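Local coordinates for protein leucine--tRNA ligase (Agrobacterium radiobacter, PDB 5AH5) that probably charges tRNA(Leu) with leucine at the expense of ATP, as a class I aminoacyl-tRNA synthetase that also carries an editing domain, at residues 298-304 and 318-324; 227-231 and 403-409; 709-713 and 726-732. All blocks are in the same frame, centred on the assembly; numbering follows the deposited sequence.

Contact 1 of 3, residues 298-304 and 318-324; sequences AKSGIFT and PLYVANY. With nucleotides of chain D.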
loop_
_atom_site.group_PDB
_atom_site.type_symbol
_atom_site.label_atom_id
_atom_site.label_comp_id
_atom_site.label_asym_id
_atom_site.label_seq_id
_atom_site.Cartn_x
_atom_site.Cartn_y
_atom_site.Cartn_z
ATOM N N ALA B 298 -8.057 35.853 12.369
ATOM C CA ALA B 298 -9.226 36.394 13.080
ATOM C C ALA B 298 -10.539 35.931 12.461
ATOM O O ALA B 298 -10.589 35.649 11.271
ATOM C CB ALA B 298 -9.169 37.922 13.085
ATOM N N LYS B 299 -11.598 35.870 13.262
ATOM C CA LYS B 299 -12.947 35.588 12.745
ATOM C C LYS B 299 -13.644 36.872 12.276
ATOM O O LYS B 299 -13.500 37.929 12.893
ATOM C CB LYS B 299 -13.796 34.880 13.792
ATOM C CG LYS B 299 -13.148 33.603 14.298
ATOM C CD LYS B 299 -13.929 32.975 15.437
ATOM C CE LYS B 299 -13.007 32.133 16.303
ATOM N NZ LYS B 299 -13.787 31.267 17.225
ATOM N N SER B 300 -14.405 36.746 11.187
ATOM C CA SER B 300 -14.989 37.870 10.448
ATOM C C SER B 300 -16.362 37.471 9.935
ATOM O O SER B 300 -16.805 36.345 10.149
ATOM C CB SER B 300 -14.070 38.312 9.288
ATOM O OG SER B 300 -14.164 37.476 8.141
ATOM N N GLY B 301 -17.033 38.398 9.260
ATOM C CA GLY B 301 -18.432 38.209 8.861
ATOM C C GLY B 301 -19.146 39.470 8.392
ATOM O O GLY B 301 -18.642 40.582 8.574
ATOM N N ILE B 302 -20.317 39.279 7.787
ATOM C CA ILE B 302 -21.159 40.374 7.309
ATOM C C ILE B 302 -22.632 40.024 7.500
ATOM O O ILE B 302 -23.077 38.952 7.079
ATOM C CB ILE B 302 -20.885 40.725 5.823
ATOM C CG1 ILE B 302 -21.748 41.908 5.389
ATOM C CG2 ILE B 302 -21.132 39.541 4.887
ATOM C CD1 ILE B 302 -21.321 42.508 4.084
ATOM N N PHE B 303 -23.377 40.933 8.139
ATOM C CA PHE B 303 -24.832 40.796 8.292
ATOM C C PHE B 303 -25.440 40.840 6.897
ATOM O O PHE B 303 -25.104 41.718 6.101
ATOM C CB PHE B 303 -25.403 41.913 9.194
ATOM C CG PHE B 303 -26.911 41.889 9.346
ATOM C CD1 PHE B 303 -27.583 40.710 9.680
ATOM C CD2 PHE B 303 -27.661 43.056 9.185
ATOM C CE1 PHE B 303 -28.968 40.692 9.824
ATOM C CE2 PHE B 303 -29.042 43.042 9.334
ATOM C CZ PHE B 303 -29.697 41.860 9.654
ATOM N N THR B 304 -26.293 39.867 6.588
ATOM C CA THR B 304 -26.896 39.782 5.260
ATOM C C THR B 304 -27.783 40.991 4.993
ATOM O O THR B 304 -27.819 41.500 3.870
ATOM C CB THR B 304 -27.780 38.528 5.100
ATOM O OG1 THR B 304 -27.203 37.426 5.809
ATOM C CG2 THR B 304 -27.961 38.175 3.616
ATOM N N PRO B 318 -31.697 36.329 12.862
ATOM C CA PRO B 318 -30.794 37.021 11.920
ATOM C C PRO B 318 -29.885 36.095 11.083
ATOM O O PRO B 318 -29.395 35.090 11.598
ATOM C CB PRO B 318 -29.951 37.926 12.840
ATOM C CG PRO B 318 -30.008 37.286 14.187
ATOM C CD PRO B 318 -31.368 36.656 14.267
ATOM N N LEU B 319 -29.658 36.449 9.812
ATOM C CA LEU B 319 -28.774 35.690 8.903
ATOM C C LEU B 319 -27.475 36.457 8.624
ATOM O O LEU B 319 -27.485 37.673 8.446
ATOM C CB LEU B 319 -29.500 35.370 7.585
ATOM C CG LEU B 319 -28.812 34.483 6.528
ATOM C CD1 LEU B 319 -28.497 33.102 7.075
ATOM C CD2 LEU B 319 -29.671 34.347 5.276
ATOM N N TYR B 320 -26.363 35.722 8.581
ATOM C CA TYR B 320 -25.011 36.268 8.391
ATOM C C TYR B 320 -24.227 35.433 7.350
ATOM O O TYR B 320 -24.723 34.416 6.840
ATOM C CB TYR B 320 -24.260 36.275 9.738
ATOM C CG TYR B 320 -24.607 37.416 10.694
ATOM C CD1 TYR B 320 -25.821 37.432 11.408
ATOM C CD2 TYR B 320 -23.696 38.467 10.923
ATOM C CE1 TYR B 320 -26.123 38.469 12.290
ATOM C CE2 TYR B 320 -23.988 39.503 11.807
ATOM C CZ TYR B 320 -25.199 39.501 12.485
ATOM O OH TYR B 320 -25.485 40.522 13.357
ATOM N N VAL B 321 -23.020 35.900 7.024
ATOM C CA VAL B 321 -22.059 35.176 6.187
ATOM C C VAL B 321 -20.723 35.326 6.912
ATOM O O VAL B 321 -20.234 36.441 7.056
ATOM C CB VAL B 321 -22.035 35.712 4.725
ATOM C CG1 VAL B 321 -20.737 35.386 3.986
ATOM C CG2 VAL B 321 -23.204 35.147 3.928
ATOM N N ALA B 322 -20.169 34.203 7.389
ATOM C CA ALA B 322 -18.954 34.196 8.215
ATOM C C ALA B 322 -17.881 33.240 7.675
ATOM O O ALA B 322 -18.194 32.205 7.062
ATOM C CB ALA B 322 -19.300 33.844 9.655
ATOM N N ASN B 323 -16.619 33.609 7.919
ATOM C CA ASN B 323 -15.443 32.852 7.441
ATOM C C ASN B 323 -15.195 31.531 8.200
ATOM O O ASN B 323 -14.698 30.557 7.621
ATOM C CB ASN B 323 -14.181 33.747 7.456
ATOM C CG ASN B 323 -13.691 34.079 8.866
ATOM O OD1 ASN B 323 -14.413 33.908 9.843
ATOM N ND2 ASN B 323 -12.469 34.582 8.969
ATOM N N TYR B 324 -15.562 31.516 9.486
ATOM C CA TYR B 324 -15.358 30.365 10.368
ATOM C C TYR B 324 -16.321 29.211 10.054
ATOM O O TYR B 324 -16.228 28.164 10.691
ATOM C CB TYR B 324 -15.453 30.762 11.868
ATOM C CG TYR B 324 -16.873 30.836 12.392
ATOM C CD1 TYR B 324 -17.636 31.994 12.248
ATOM C CD2 TYR B 324 -17.469 29.733 13.010
ATOM C CE1 TYR B 324 -18.951 32.048 12.704
ATOM C CE2 TYR B 324 -18.781 29.777 13.465
ATOM C CZ TYR B 324 -19.521 30.936 13.312
ATOM O OH TYR B 324 -20.826 30.975 13.766
ATOM P P C D 82 -10.371 23.229 9.717
ATOM O OP1 C D 82 -11.003 23.785 8.472
ATOM O OP2 C D 82 -8.903 23.303 9.854
ATOM O "O5'" C D 82 -11.026 23.871 11.024
ATOM C "C5'" C D 82 -10.561 25.127 11.559
ATOM C "C4'" C D 82 -11.298 25.493 12.830
ATOM O "O4'" C D 82 -10.987 26.875 13.153
ATOM C "C3'" C D 82 -12.823 25.415 12.795
ATOM O "O3'" C D 82 -13.408 25.146 14.074
ATOM C "C2'" C D 82 -13.206 26.818 12.328
ATOM O "O2'" C D 82 -14.525 27.194 12.682
ATOM C "C1'" C D 82 -12.159 27.668 13.059
ATOM N N1 C D 82 -11.773 28.974 12.477
ATOM C C2 C D 82 -11.147 29.913 13.311
ATOM O O2 C D 82 -10.982 29.637 14.510
ATOM N N3 C D 82 -10.752 31.098 12.793
ATOM C C4 C D 82 -10.956 31.362 11.500
ATOM N N4 C D 82 -10.558 32.546 11.034
ATOM C C5 C D 82 -11.569 30.417 10.625
ATOM C C6 C D 82 -11.945 29.242 11.147
#
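The Tyr320 ring receives Phe303 on one face: Phe303 CA sits 4.0 Å from the ring centroid in a CH-pi contact, and Phe303 CD1 lies over the same ring, displaced toward its rim and 3.7 Å from Tyr320 CE1. The two ring planes meet obliquely, at 49°. Phe303 CG is turned opposite its backbone N (chi1 177°), which carries CD1 over the tyrosine and CE1 on toward Pro318 CB. Phe347 of helix 342-348 also meets the Tyr320 ring, at a steep angle. The base of C82 of chain D has the aliphatic chain of Lys299 over one face, CG 3.8 Å from N3, with Tyr324 CB over that face too. The Tyr324 ring turns its edge to the O2' of this nucleotide, while its hydroxyl bonds to Asp344.

The Asn323 amide bridges the chain beyond the paired strands. Its ND2 donates to Ala298 O (3.2 Å), lying in the plane of both groups and on a carbonyl lone pair. Its OD1 takes Ser300 N at 3.1 Å from above the amide plane. A short amide side chain, donor and acceptor at once, suits this spot.

Between these ends the two strands of a beta hairpin, 301-310 and 315-322, pair antiparallel. Ile302 and Val321 form a hydrogen-bonded pair, their branched side chains side by side against Tyr282 of helix 277-287. With OG1 beside its own backbone N (chi1 -36°), Thr304 gives both N-H and hydroxyl to Leu319 O from one face of its plane, OG1 at 2.7 Å and well above it.

Within the editing domain, backbone oxygens complete the RNA contact. Ala298 O lies 3.1 Å from N4 of C82 of chain D, whose O2' donates to Tyr324 O (2.8 Å), a bond that uses the hydroxyl DNA lacks.

Contact 2 of 3, residues 227-231 and 403-409; sequences GAEVR and EGQKSTQ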
loop_
_atom_site.group_PDB
_atom_site.type_symbol
_atom_site.label_atom_id
_atom_site.label_comp_id
_atom_site.label_asym_id
_atom_site.label_seq_id
_atom_site.Cartn_x
_atom_site.Cartn_y
_atom_site.Cartn_z
ATOM N N GLY B 227 -25.667 13.569 12.652
ATOM C CA GLY B 227 -26.248 14.811 13.194
ATOM C C GLY B 227 -27.676 15.077 12.740
ATOM O O GLY B 227 -28.417 14.150 12.386
ATOM N N ALA B 228 -28.068 16.348 12.738
ATOM C CA ALA B 228 -29.410 16.724 12.268
ATOM C C ALA B 228 -29.420 17.965 11.371
ATOM O O ALA B 228 -28.698 18.951 11.629
ATOM C CB ALA B 228 -30.337 16.920 13.454
ATOM N N GLU B 229 -30.249 17.891 10.322
ATOM C CA GLU B 229 -30.506 19.015 9.416
ATOM C C GLU B 229 -31.825 19.679 9.819
ATOM O O GLU B 229 -32.864 19.010 9.870
ATOM C CB GLU B 229 -30.553 18.564 7.939
ATOM C CG GLU B 229 -29.183 18.433 7.277
ATOM C CD GLU B 229 -29.254 17.985 5.820
ATOM O OE1 GLU B 229 -29.688 18.794 4.977
ATOM O OE2 GLU B 229 -28.852 16.841 5.505
ATOM N N VAL B 230 -31.765 20.980 10.124
ATOM C CA VAL B 230 -32.939 21.792 10.479
ATOM C C VAL B 230 -33.162 22.810 9.361
ATOM O O VAL B 230 -32.266 23.609 9.067
ATOM C CB VAL B 230 -32.732 22.543 11.816
ATOM C CG1 VAL B 230 -34.018 23.237 12.247
ATOM C CG2 VAL B 230 -32.248 21.595 12.905
ATOM N N ARG B 231 -34.345 22.776 8.740
ATOM C CA ARG B 231 -34.669 23.670 7.616
ATOM C C ARG B 231 -35.122 25.045 8.129
ATOM O O ARG B 231 -35.927 25.119 9.049
ATOM C CB ARG B 231 -35.727 23.034 6.701
ATOM C CG ARG B 231 -35.271 21.722 6.066
ATOM C CD ARG B 231 -36.199 21.243 4.953
ATOM N NE ARG B 231 -36.161 22.114 3.769
ATOM C CZ ARG B 231 -36.685 21.827 2.570
ATOM N NH1 ARG B 231 -37.307 20.670 2.336
ATOM N NH2 ARG B 231 -36.579 22.711 1.578
ATOM N N GLU B 403 -39.967 19.177 7.910
ATOM C CA GLU B 403 -39.266 20.426 8.281
ATOM C C GLU B 403 -37.912 20.147 8.975
ATOM O O GLU B 403 -37.506 20.875 9.890
ATOM C CB GLU B 403 -40.193 21.308 9.151
ATOM C CG GLU B 403 -40.661 20.663 10.459
ATOM C CD GLU B 403 -41.869 21.341 11.107
ATOM O OE1 GLU B 403 -41.841 22.575 11.309
ATOM O OE2 GLU B 403 -42.847 20.627 11.433
ATOM N N GLY B 404 -37.209 19.112 8.500
ATOM C CA GLY B 404 -35.971 18.604 9.123
ATOM C C GLY B 404 -35.829 17.086 8.999
ATOM O O GLY B 404 -36.779 16.410 8.567
ATOM N N GLN B 405 -34.648 16.557 9.363
ATOM C CA GLN B 405 -34.373 15.091 9.354
ATOM C C GLN B 405 -33.001 14.673 9.940
ATOM O O GLN B 405 -32.149 15.513 10.247
ATOM C CB GLN B 405 -34.504 14.511 7.932
ATOM C CG GLN B 405 -33.697 15.253 6.879
ATOM C CD GLN B 405 -33.635 14.498 5.570
ATOM O OE1 GLN B 405 -34.585 13.815 5.177
ATOM N NE2 GLN B 405 -32.513 14.616 4.886
ATOM N N LYS B 406 -32.826 13.357 10.100
ATOM C CA LYS B 406 -31.536 12.745 10.469
ATOM C C LYS B 406 -30.542 12.897 9.327
ATOM O O LYS B 406 -30.860 12.605 8.183
ATOM C CB LYS B 406 -31.704 11.255 10.802
ATOM C CG LYS B 406 -32.333 11.013 12.165
ATOM C CD LYS B 406 -32.682 9.550 12.385
ATOM C CE LYS B 406 -33.363 9.360 13.732
ATOM N NZ LYS B 406 -33.922 7.990 13.886
ATOM N N SER B 407 -29.340 13.353 9.650
ATOM C CA SER B 407 -28.355 13.726 8.640
ATOM C C SER B 407 -27.067 12.907 8.786
ATOM O O SER B 407 -26.491 12.848 9.877
ATOM C CB SER B 407 -28.058 15.210 8.792
ATOM O OG SER B 407 -27.218 15.684 7.762
ATOM N N THR B 408 -26.640 12.266 7.695
ATOM C CA THR B 408 -25.315 11.610 7.621
ATOM C C THR B 408 -24.387 12.425 6.701
ATOM O O THR B 408 -24.651 12.526 5.495
ATOM C CB THR B 408 -25.412 10.151 7.098
ATOM O OG1 THR B 408 -26.360 9.400 7.865
ATOM C CG2 THR B 408 -24.066 9.453 7.205
ATOM N N GLN B 409 -23.311 12.989 7.265
ATOM C CA GLN B 409 -22.317 13.777 6.497
ATOM C C GLN B 409 -20.935 13.110 6.384
ATOM O O GLN B 409 -20.507 12.390 7.291
ATOM C CB GLN B 409 -22.149 15.169 7.106
ATOM C CG GLN B 409 -23.457 15.979 7.251
ATOM C CD GLN B 409 -24.239 16.237 5.947
ATOM O OE1 GLN B 409 -23.744 16.074 4.828
ATOM N NE2 GLN B 409 -25.480 16.638 6.107
#
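Ser407 OG donates to Glu229 OE2 at 3.0 Å, meeting the carboxylate on its anti side and close to its plane. Glu229 CG lies opposite its own carbonyl carbon (chi1 -83°), and the chain runs extended from there, so that CG passes 3.4 Å from Ser407 OG before the carboxylate reaches it. Gln409, folded at chi2, crosses the glutamate at about a right angle and brings NE2 near both partners; its bond to Ser407 OG is weak and bent. A serine is apt here, since its small hydroxyl can give to the acid and perhaps accept weakly from Gln409.

Two antiparallel hydrogen-bonded pairs set this up. Gly227 and Ser407 exchange bonds of 3.0 Å in each direction, and Glu229 and Gln405 form the next pair, with Glu229 N to Gln405 O at 3.0 Å and Gln405 N to Glu229 O at 3.1 Å. Glu229, Gln405 and Ser407 therefore project from the same face of the sheet.

Toward Glu403 the regular pairing lapses, although Gly404 CA still lies 3.2 Å from Glu229 O. Lacking a side chain that would press on that oxygen, glycine suits the place, as it does the strongly positive phi (145°). Arg231 CG only approaches Gly404 N, while its NE bonds to Thr240.

In sequence, 171 residues lie between the segments, consistent with the two-way link by which the inserted editing domain of such synthetases is tied to the catalytic body. Strand 224-234 has strand 404-410 as one neighbour and strand 243-245 as another, through Ala228 with Thr245 and Val230 with Ala243. Phe244 packs on Ser407 and Gln409, and Ile395 of helix 388-400 touches Ala228.

Contact 3 of 3, residues 709-713 and 726-732; sequences RLLVR and LWALSGC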
loop_
_atom_site.group_PDB
_atom_site.type_symbol
_atom_site.label_atom_id
_atom_site.label_comp_id
_atom_site.label_asym_id
_atom_site.label_seq_id
_atom_site.Cartn_x
_atom_site.Cartn_y
_atom_site.Cartn_z
ATOM N N ARG B 709 23.204 -28.761 1.387
ATOM C CA ARG B 709 22.261 -28.608 0.295
ATOM C C ARG B 709 20.918 -28.049 0.793
ATOM O O ARG B 709 20.319 -27.197 0.153
ATOM C CB ARG B 709 22.086 -29.917 -0.472
ATOM C CG ARG B 709 23.353 -30.259 -1.221
ATOM C CD ARG B 709 23.116 -30.923 -2.555
ATOM N NE ARG B 709 24.410 -31.275 -3.146
ATOM C CZ ARG B 709 25.083 -32.402 -2.897
ATOM N NH1 ARG B 709 24.621 -33.299 -2.011
ATOM N NH2 ARG B 709 26.225 -32.611 -3.498
ATOM N N LEU B 710 20.522 -28.425 1.991
ATOM C CA LEU B 710 19.311 -27.895 2.558
ATOM C C LEU B 710 19.470 -26.414 2.909
ATOM O O LEU B 710 18.560 -25.637 2.666
ATOM C CB LEU B 710 18.915 -28.731 3.747
ATOM C CG LEU B 710 17.486 -28.905 4.209
ATOM C CD1 LEU B 710 16.557 -29.341 3.069
ATOM C CD2 LEU B 710 17.463 -29.935 5.359
ATOM N N LEU B 711 20.638 -26.037 3.437
ATOM C CA LEU B 711 20.970 -24.680 3.805
ATOM C C LEU B 711 20.833 -23.730 2.578
ATOM O O LEU B 711 20.272 -22.675 2.692
ATOM C CB LEU B 711 22.430 -24.601 4.314
ATOM C CG LEU B 711 22.999 -23.238 4.706
ATOM C CD1 LEU B 711 22.032 -22.558 5.618
ATOM C CD2 LEU B 711 24.359 -23.344 5.370
ATOM N N VAL B 712 21.390 -24.132 1.453
ATOM C CA VAL B 712 21.349 -23.335 0.204
ATOM C C VAL B 712 19.937 -23.270 -0.400
ATOM O O VAL B 712 19.560 -22.244 -1.048
ATOM C CB VAL B 712 22.438 -23.865 -0.721
ATOM C CG1 VAL B 712 22.044 -23.913 -2.177
ATOM C CG2 VAL B 712 23.673 -23.014 -0.511
ATOM N N ARG B 713 19.140 -24.326 -0.190
ATOM C CA ARG B 713 17.746 -24.281 -0.580
ATOM C C ARG B 713 16.958 -23.236 0.176
ATOM O O ARG B 713 16.205 -22.462 -0.421
ATOM C CB ARG B 713 17.080 -25.606 -0.483
ATOM C CG ARG B 713 17.645 -26.602 -1.453
ATOM C CD ARG B 713 16.587 -27.601 -1.837
ATOM N NE ARG B 713 16.533 -28.748 -1.012
ATOM C CZ ARG B 713 15.487 -29.574 -0.863
ATOM N NH1 ARG B 713 14.274 -29.391 -1.414
ATOM N NH2 ARG B 713 15.676 -30.612 -0.076
ATOM N N LEU B 726 26.579 -22.163 -5.342
ATOM C CA LEU B 726 26.983 -23.211 -4.389
ATOM C C LEU B 726 26.332 -24.528 -4.720
ATOM O O LEU B 726 27.012 -25.554 -4.770
ATOM C CB LEU B 726 26.650 -22.786 -2.980
ATOM C CG LEU B 726 27.514 -21.606 -2.579
ATOM C CD1 LEU B 726 27.146 -21.151 -1.167
ATOM C CD2 LEU B 726 28.992 -21.915 -2.710
ATOM N N TRP B 727 25.039 -24.485 -5.024
ATOM C CA TRP B 727 24.321 -25.664 -5.550
ATOM C C TRP B 727 25.047 -26.342 -6.689
ATOM O O TRP B 727 25.283 -27.585 -6.627
ATOM C CB TRP B 727 22.931 -25.245 -5.985
ATOM C CG TRP B 727 21.944 -26.285 -6.409
ATOM C CD1 TRP B 727 21.507 -26.501 -7.673
ATOM C CD2 TRP B 727 21.158 -27.104 -5.578
ATOM N NE1 TRP B 727 20.527 -27.436 -7.696
ATOM C CE2 TRP B 727 20.256 -27.803 -6.411
ATOM C CE3 TRP B 727 21.123 -27.331 -4.201
ATOM C CZ2 TRP B 727 19.358 -28.762 -5.915
ATOM C CZ3 TRP B 727 20.210 -28.222 -3.700
ATOM C CH2 TRP B 727 19.352 -28.959 -4.548
ATOM N N ALA B 728 25.437 -25.548 -7.694
ATOM C CA ALA B 728 26.209 -26.074 -8.826
ATOM C C ALA B 728 27.580 -26.578 -8.435
ATOM O O ALA B 728 28.015 -27.629 -8.917
ATOM C CB ALA B 728 26.371 -25.046 -9.948
ATOM N N LEU B 729 28.288 -25.800 -7.623
ATOM C CA LEU B 729 29.584 -26.223 -7.135
ATOM C C LEU B 729 29.498 -27.606 -6.389
ATOM O O LEU B 729 30.350 -28.464 -6.537
ATOM C CB LEU B 729 30.151 -25.164 -6.236
ATOM C CG LEU B 729 31.541 -25.402 -5.674
ATOM C CD1 LEU B 729 32.605 -25.247 -6.767
ATOM C CD2 LEU B 729 31.760 -24.440 -4.499
ATOM N N SER B 730 28.425 -27.814 -5.665
ATOM C CA SER B 730 28.229 -29.080 -4.973
ATOM C C SER B 730 27.900 -30.278 -5.907
ATOM O O SER B 730 27.726 -31.378 -5.395
ATOM C CB SER B 730 27.105 -28.930 -3.954
ATOM O OG SER B 730 25.857 -29.258 -4.501
ATOM N N GLY B 731 27.749 -30.048 -7.227
ATOM C CA GLY B 731 27.478 -31.088 -8.182
ATOM C C GLY B 731 26.047 -31.223 -8.663
ATOM O O GLY B 731 25.777 -32.068 -9.483
ATOM N N CYS B 732 25.105 -30.426 -8.184
ATOM C CA CYS B 732 23.744 -30.477 -8.754
ATOM C C CYS B 732 23.701 -29.876 -10.185
ATOM O O CYS B 732 24.501 -29.001 -10.543
ATOM C CB CYS B 732 22.751 -29.830 -7.812
ATOM S SG CYS B 732 22.819 -30.494 -6.129
#
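Arg709 grips Ser730 side-on with two nitrogens: NE donates to Ser730 OG (2.8 Å) and NH2 to Ser730 O (2.7 Å), both acceptors lying close to the guanidinium plane. The group is buried, yet well provided for, because NH1 also bonds to Ser640 O and Ala642 O and NH2 to Leu637 O. Arginine, with five N-H groups in one plane, suits such a ring of oxygens. Ser730 OG in turn donates to Trp727 O, which fixes the hydroxyl as acceptor for Arg709.

Close apolar packing adjoins this grip. Val712 inserts its CG2 against Leu726 CB (3.9 Å) and its CG1 against Trp727 CE3. Trp727 CZ3 lies 3.8 Å from Arg713 CG, and Arg709 O comes to the indole edge.

Helices 701-715 and 720-729 belong to the helical anticodon-binding domain, and the second ends in a Schellman motif: Cys732 N returns to Trp727 O and Gly731 N to Ala728 O, with Gly731 at positive phi (102°).

On the outer side of this helix end the contact loosens: Gly731 is exposed, Ala728 and Leu729 are partly so, and these three scarcely meet helix 701-715. Cys732, by contrast, turns inward, its SG centred over one face of the Trp727 ring and 3.5 Å from Arg709 NE.

Overall arrangement
Contacts 1 and 2 share one mixed sheet, in which strands 301-310 and 224-234 are neighbours; their centres are about 22 Å apart and their nearest atoms about 10 Å, so they do not touch. Along the chain, contact 1 is nested inside the loop that contact 2 closes: a local hairpin within a long-range pairing. Contact 3 follows both, in the helical anticodon-binding domain on the opposite side of the chain's centre, its centre about 78 Å from that of contact 1 and about 71 Å from that of contact 2. This separation is consistent with an elongated enzyme that meets its tRNA at well-separated places; of the three, only contact 1 touches the nucleic acid here.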